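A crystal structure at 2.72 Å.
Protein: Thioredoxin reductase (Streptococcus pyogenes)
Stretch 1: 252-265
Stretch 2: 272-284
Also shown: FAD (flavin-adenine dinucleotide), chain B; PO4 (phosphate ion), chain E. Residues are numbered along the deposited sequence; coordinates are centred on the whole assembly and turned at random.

Stretch 1 (252-265) TDSEGWIITDDHMR
Stretch 2 (272-284) FAIGDVRQKDLRQ

The two stretches bury 777 Å² between them and are joined at two isolated backbone bridges, Ile258 with Arg278 (CA-CA 4.9 Å) and Arg265 with Phe272 (CA-CA 4.4 Å). At the first, both backbone polar groups of Ile258 are satisfied: its N donates to Val277 O (3.1 Å, 164°) and its O accepts from Gln279 N (3.0 Å, 157°). Beside the second bridge, Ala273 N, on the strand that includes 272-273 and begins earlier in the chain, donates to Met264 O (3.1 Å). Ile258 (chi1 m, chi2 t) packs CG2 on Ala273 CB at 3.6 Å and CD1 on Val277 CG1 at 3.9 Å, while selenomethionine Met264, at phi/psi 70/5, sets CG 3.7 Å from Ile274 CG2.

Stretch 1 is shaped by type I turns at Asp253-Gly256 and Asp261-Met264. In the first, Gly256 N donates to Asp253 O (3.0 Å), and Asp253 (chi1 p) divides its carboxylate: OD1 accepts from Trp257 N at 2.5 Å, and OD2 takes a weak bond from Gln279 NE2 at 3.0 Å. In the second, Met264 N reaches Asp261 O at 3.2 Å, and Arg265 NE forms a salt bridge with Asp261 OD2 (3.2 Å), its hydrogen bond a weak one.

Arg278 starts with CA-to-CB pointing away, yet its end returns: NH2 donates to Thr260 OG1 (2.9 Å), and Met264 SE lies over one guanidinium face, 3.5 Å from Arg278 NE. Its NE and NH1 are satisfied elsewhere in the structure. Arg283 (m, t, t) is held by its own stretch, NE donating to Asp276 O (2.9 Å) and NH2 to Arg278 O (a very short 2.5 Å). Its guanidinium lies over the Trp257 ring (chi1 m, chi2 86°), a cation-pi contact with Arg283 CZ 4.1 Å from the six-membered-ring centroid. A water donates to Thr260 O (3.3 Å) and Gln279 O (2.9 Å), bridging the stretches.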

# COMPACT_ATOMS: atom_id res chain seq x y z
N THR A 252 -12.92 18.18 4.42
CA THR A 252 -13.06 17.85 3.01
C THR A 252 -12.63 19.04 2.15
O THR A 252 -12.48 20.16 2.62
CB THR A 252 -14.51 17.47 2.70
OG1 THR A 252 -15.39 18.47 3.23
CG2 THR A 252 -14.85 16.13 3.33
N ASP A 253 -12.45 18.76 0.86
CA ASP A 253 -12.17 19.80 -0.11
C ASP A 253 -13.49 20.24 -0.76
O ASP A 253 -14.58 19.86 -0.32
CB ASP A 253 -11.14 19.32 -1.14
CG ASP A 253 -11.63 18.13 -1.95
OD1 ASP A 253 -12.71 17.59 -1.65
OD2 ASP A 253 -10.91 17.72 -2.89
N SER A 254 -13.40 21.06 -1.81
CA SER A 254 -14.60 21.56 -2.46
C SER A 254 -15.42 20.42 -3.05
O SER A 254 -16.66 20.44 -3.01
CB SER A 254 -14.24 22.58 -3.54
OG SER A 254 -13.09 22.16 -4.26
N GLU A 255 -14.75 19.41 -3.60
CA GLU A 255 -15.44 18.25 -4.16
C GLU A 255 -15.79 17.20 -3.12
O GLU A 255 -16.44 16.21 -3.46
CB GLU A 255 -14.60 17.61 -5.27
CG GLU A 255 -13.71 18.60 -6.02
CD GLU A 255 -13.43 18.16 -7.44
OE1 GLU A 255 -12.85 17.07 -7.64
OE2 GLU A 255 -13.81 18.90 -8.37
N GLY A 256 -15.37 17.38 -1.87
CA GLY A 256 -15.80 16.52 -0.79
C GLY A 256 -14.86 15.41 -0.39
O GLY A 256 -15.24 14.56 0.42
N TRP A 257 -13.65 15.37 -0.94
CA TRP A 257 -12.66 14.37 -0.55
C TRP A 257 -11.90 14.85 0.68
O TRP A 257 -11.59 16.04 0.81
CB TRP A 257 -11.69 14.09 -1.70
CG TRP A 257 -12.37 13.91 -3.03
CD1 TRP A 257 -12.72 14.90 -3.90
CD2 TRP A 257 -12.81 12.68 -3.61
NE1 TRP A 257 -13.33 14.36 -5.01
CE2 TRP A 257 -13.40 13.00 -4.85
CE3 TRP A 257 -12.75 11.34 -3.21
CZ2 TRP A 257 -13.92 12.02 -5.69
CZ3 TRP A 257 -13.27 10.38 -4.05
CH2 TRP A 257 -13.85 10.73 -5.27
N ILE A 258 -11.61 13.92 1.58
CA ILE A 258 -10.96 14.26 2.84
C ILE A 258 -9.49 14.58 2.58
O ILE A 258 -8.81 13.88 1.82
CB ILE A 258 -11.11 13.12 3.86
CG1 ILE A 258 -12.57 12.69 3.95
CG2 ILE A 258 -10.61 13.57 5.23
CD1 ILE A 258 -12.84 11.66 5.01
N ILE A 259 -9.00 15.64 3.22
CA ILE A 259 -7.61 16.06 3.10
C ILE A 259 -6.80 15.44 4.23
O ILE A 259 -7.15 15.59 5.41
CB ILE A 259 -7.50 17.59 3.12
CG1 ILE A 259 -8.05 18.20 1.84
CG2 ILE A 259 -6.05 18.01 3.34
CD1 ILE A 259 -8.93 19.41 2.07
N THR A 260 -5.73 14.73 3.87
CA THR A 260 -4.79 14.19 4.84
C THR A 260 -3.37 14.51 4.39
O THR A 260 -3.16 15.12 3.34
CB THR A 260 -4.94 12.67 5.02
OG1 THR A 260 -4.33 12.00 3.91
CG2 THR A 260 -6.41 12.27 5.10
N ASP A 261 -2.40 14.08 5.19
CA ASP A 261 -0.99 14.23 4.89
C ASP A 261 -0.35 12.84 4.73
O ASP A 261 -1.05 11.84 4.57
CB ASP A 261 -0.33 15.04 6.00
CG ASP A 261 -0.38 14.34 7.33
OD1 ASP A 261 -1.43 13.75 7.63
OD2 ASP A 261 0.63 14.38 8.07
N ASP A 262 0.98 12.80 4.79
CA ASP A 262 1.72 11.54 4.70
C ASP A 262 1.20 10.50 5.68
O ASP A 262 1.21 9.30 5.38
CB ASP A 262 3.20 11.79 4.96
CG ASP A 262 4.00 11.97 3.69
OD1 ASP A 262 3.39 11.95 2.60
OD2 ASP A 262 5.23 12.15 3.78
N HIS A 263 0.75 10.94 6.85
CA HIS A 263 0.43 10.04 7.96
C HIS A 263 -1.05 9.73 8.07
O HIS A 263 -1.48 9.24 9.12
CB HIS A 263 0.93 10.65 9.26
CG HIS A 263 2.42 10.70 9.37
ND1 HIS A 263 3.10 10.21 10.46
CD2 HIS A 263 3.36 11.17 8.52
CE1 HIS A 263 4.40 10.39 10.28
NE2 HIS A 263 4.58 10.96 9.10
N MSE A 264 -1.83 10.02 7.04
CA MSE A 264 -3.25 9.68 7.01
C MSE A 264 -4.05 10.51 8.00
O MSE A 264 -5.24 10.27 8.18
CB MSE A 264 -3.46 8.19 7.32
CG MSE A 264 -3.09 7.23 6.20
SE MSE A 264 -3.44 7.86 4.40
CE MSE A 264 -1.62 8.18 3.79
N ARG A 265 -3.41 11.48 8.66
CA ARG A 265 -4.11 12.23 9.70
C ARG A 265 -4.73 13.51 9.13
O ARG A 265 -4.21 14.12 8.19
CB ARG A 265 -3.19 12.56 10.88
CG ARG A 265 -1.96 13.39 10.58
CD ARG A 265 -0.82 13.07 11.53
NE ARG A 265 0.42 13.75 11.15
CZ ARG A 265 1.63 13.40 11.58
NH1 ARG A 265 1.76 12.37 12.41
NH2 ARG A 265 2.70 14.06 11.18
N PHE A 272 -8.56 10.10 11.33
CA PHE A 272 -7.77 9.79 10.15
C PHE A 272 -8.70 9.40 9.01
O PHE A 272 -9.85 9.01 9.22
CB PHE A 272 -6.79 8.64 10.43
CG PHE A 272 -5.90 8.86 11.63
CD1 PHE A 272 -6.40 8.70 12.91
CD2 PHE A 272 -4.57 9.21 11.47
CE1 PHE A 272 -5.60 8.91 14.01
CE2 PHE A 272 -3.76 9.41 12.57
CZ PHE A 272 -4.28 9.26 13.84
N ALA A 273 -8.18 9.51 7.79
CA ALA A 273 -8.89 9.08 6.60
C ALA A 273 -7.95 8.24 5.74
O ALA A 273 -6.77 8.56 5.62
CB ALA A 273 -9.43 10.26 5.79
N ILE A 274 -8.48 7.16 5.18
CA ILE A 274 -7.69 6.24 4.37
C ILE A 274 -8.49 5.80 3.16
O ILE A 274 -9.72 5.90 3.13
CB ILE A 274 -7.25 4.99 5.15
CG1 ILE A 274 -8.47 4.28 5.75
CG2 ILE A 274 -6.23 5.35 6.20
CD1 ILE A 274 -8.13 3.04 6.52
N GLY A 275 -7.77 5.27 2.18
CA GLY A 275 -8.41 4.71 1.01
C GLY A 275 -8.86 5.76 0.02
O GLY A 275 -8.26 6.82 -0.13
N ASP A 276 -9.96 5.44 -0.66
CA ASP A 276 -10.47 6.21 -1.79
C ASP A 276 -11.27 7.43 -1.39
O ASP A 276 -11.45 8.33 -2.22
CB ASP A 276 -11.32 5.29 -2.66
CG ASP A 276 -10.50 4.22 -3.34
OD1 ASP A 276 -9.51 3.77 -2.73
OD2 ASP A 276 -10.85 3.82 -4.46
N VAL A 277 -11.75 7.48 -0.14
CA VAL A 277 -12.38 8.68 0.38
C VAL A 277 -11.42 9.85 0.45
O VAL A 277 -11.83 10.98 0.74
CB VAL A 277 -12.98 8.38 1.78
CG1 VAL A 277 -11.93 8.57 2.86
CG2 VAL A 277 -14.19 9.25 2.03
N ARG A 278 -10.14 9.62 0.16
CA ARG A 278 -9.07 10.58 0.29
C ARG A 278 -8.89 11.39 -0.99
O ARG A 278 -9.31 10.99 -2.08
CB ARG A 278 -7.76 9.86 0.59
CG ARG A 278 -7.50 9.54 2.05
CD ARG A 278 -6.09 9.95 2.40
NE ARG A 278 -5.11 9.15 1.67
CZ ARG A 278 -3.97 9.64 1.17
NH1 ARG A 278 -3.14 8.85 0.51
NH2 ARG A 278 -3.66 10.91 1.36
N GLN A 279 -8.26 12.55 -0.83
CA GLN A 279 -7.68 13.28 -1.96
C GLN A 279 -6.43 12.54 -2.43
O GLN A 279 -5.39 12.58 -1.76
CB GLN A 279 -7.33 14.70 -1.54
CG GLN A 279 -8.08 15.79 -2.26
CD GLN A 279 -7.48 17.16 -2.00
OE1 GLN A 279 -6.56 17.31 -1.18
NE2 GLN A 279 -7.98 18.17 -2.70
N LYS A 280 -6.52 11.85 -3.56
CA LYS A 280 -5.38 11.12 -4.09
C LYS A 280 -5.62 10.84 -5.56
O LYS A 280 -6.71 11.07 -6.09
CB LYS A 280 -5.14 9.82 -3.32
CG LYS A 280 -6.38 8.97 -3.12
CD LYS A 280 -6.05 7.49 -3.18
CE LYS A 280 -5.46 7.00 -1.87
NZ LYS A 280 -5.50 5.52 -1.74
N ASP A 281 -4.59 10.31 -6.22
CA ASP A 281 -4.61 10.08 -7.66
C ASP A 281 -4.90 8.63 -8.04
O ASP A 281 -5.78 8.37 -8.86
CB ASP A 281 -3.29 10.54 -8.27
CG ASP A 281 -3.09 12.04 -8.16
OD1 ASP A 281 -4.03 12.79 -8.47
OD2 ASP A 281 -2.01 12.45 -7.68
N LEU A 282 -4.17 7.69 -7.46
CA LEU A 282 -4.32 6.28 -7.81
C LEU A 282 -5.12 5.59 -6.72
O LEU A 282 -4.69 5.54 -5.56
CB LEU A 282 -2.95 5.62 -8.01
CG LEU A 282 -3.02 4.11 -8.21
CD1 LEU A 282 -3.39 3.81 -9.65
CD2 LEU A 282 -1.71 3.44 -7.85
N ARG A 283 -6.30 5.08 -7.09
CA ARG A 283 -7.23 4.47 -6.14
C ARG A 283 -7.31 2.97 -6.43
O ARG A 283 -8.04 2.53 -7.31
CB ARG A 283 -8.60 5.15 -6.24
CG ARG A 283 -8.71 6.40 -5.39
CD ARG A 283 -10.00 7.17 -5.67
NE ARG A 283 -10.10 8.38 -4.84
CZ ARG A 283 -9.84 9.61 -5.27
NH1 ARG A 283 -9.49 9.83 -6.53
NH2 ARG A 283 -9.96 10.64 -4.43
N GLN A 284 -6.53 2.20 -5.67
CA GLN A 284 -6.42 0.76 -5.88
C GLN A 284 -6.42 0.07 -4.52
O GLN A 284 -6.26 0.70 -3.48
CB GLN A 284 -5.15 0.39 -6.64
CG GLN A 284 -4.98 1.05 -7.99
CD GLN A 284 -6.01 0.59 -9.00
OE1 GLN A 284 -6.10 -0.60 -9.32
NE2 GLN A 284 -6.80 1.53 -9.51
PA FAD B . -14.45 1.18 -0.45
O1A FAD B . -14.06 -0.26 -0.52
O2A FAD B . -15.26 1.72 -1.63
O5B FAD B . -15.25 1.48 0.85
C5B FAD B . -16.69 1.52 0.84
C4B FAD B . -17.22 0.95 2.12
O4B FAD B . -17.69 2.03 2.97
C3B FAD B . -18.39 -0.02 1.96
O3B FAD B . -18.21 -1.20 2.74
C2B FAD B . -19.60 0.80 2.43
O2B FAD B . -20.61 -0.04 2.98
C1B FAD B . -18.94 1.67 3.50
N9A FAD B . -19.68 2.89 3.84
C8A FAD B . -19.84 4.02 3.08
N7A FAD B . -20.56 4.96 3.65
C5A FAD B . -20.88 4.41 4.88
C6A FAD B . -21.63 4.90 5.97
N6A FAD B . -22.20 6.10 5.99
N1A FAD B . -21.77 4.09 7.05
C2A FAD B . -21.19 2.89 7.03
N3A FAD B . -20.47 2.32 6.07
C4A FAD B . -20.35 3.14 5.01
N1 FAD B . -9.52 -2.46 -7.46
C2 FAD B . -8.36 -3.02 -7.89
O2 FAD B . -7.34 -3.05 -7.18
N3 FAD B . -8.29 -3.59 -9.15
C4 FAD B . -9.32 -3.64 -10.07
O4 FAD B . -9.15 -4.17 -11.16
C4X FAD B . -10.56 -3.04 -9.60
N5 FAD B . -11.58 -3.05 -10.41
C5X FAD B . -12.76 -2.47 -9.97
C6 FAD B . -13.86 -2.47 -10.82
C7 FAD B . -15.07 -1.91 -10.43
C7M FAD B . -16.24 -1.93 -11.38
C8 FAD B . -15.18 -1.32 -9.15
C8M FAD B . -16.48 -0.71 -8.70
C9 FAD B . -14.08 -1.32 -8.30
C9A FAD B . -12.88 -1.89 -8.70
N10 FAD B . -11.74 -1.89 -7.86
C10 FAD B . -10.56 -2.47 -8.28
C1' FAD B . -11.80 -1.33 -6.50
C2' FAD B . -11.19 0.07 -6.37
O2' FAD B . -9.79 -0.01 -6.14
C3' FAD B . -11.84 0.78 -5.18
O3' FAD B . -11.55 2.17 -5.30
C4' FAD B . -11.41 0.30 -3.79
O4' FAD B . -12.04 -0.95 -3.50
C5' FAD B . -11.75 1.31 -2.71
O5' FAD B . -11.34 0.79 -1.42
P FAD B . -11.66 1.57 -0.09
O1P FAD B . -10.77 2.82 -0.01
O2P FAD B . -11.58 0.72 1.12
O3P FAD B . -13.15 2.08 -0.30
P PO4 E . 7.68 11.45 6.70
O1 PO4 E . 9.05 11.33 6.06
O2 PO4 E . 6.93 10.16 6.51
O3 PO4 E . 6.92 12.58 6.06
O4 PO4 E . 7.85 11.73 8.18
O HOH W 1 -4.46 14.29 0.45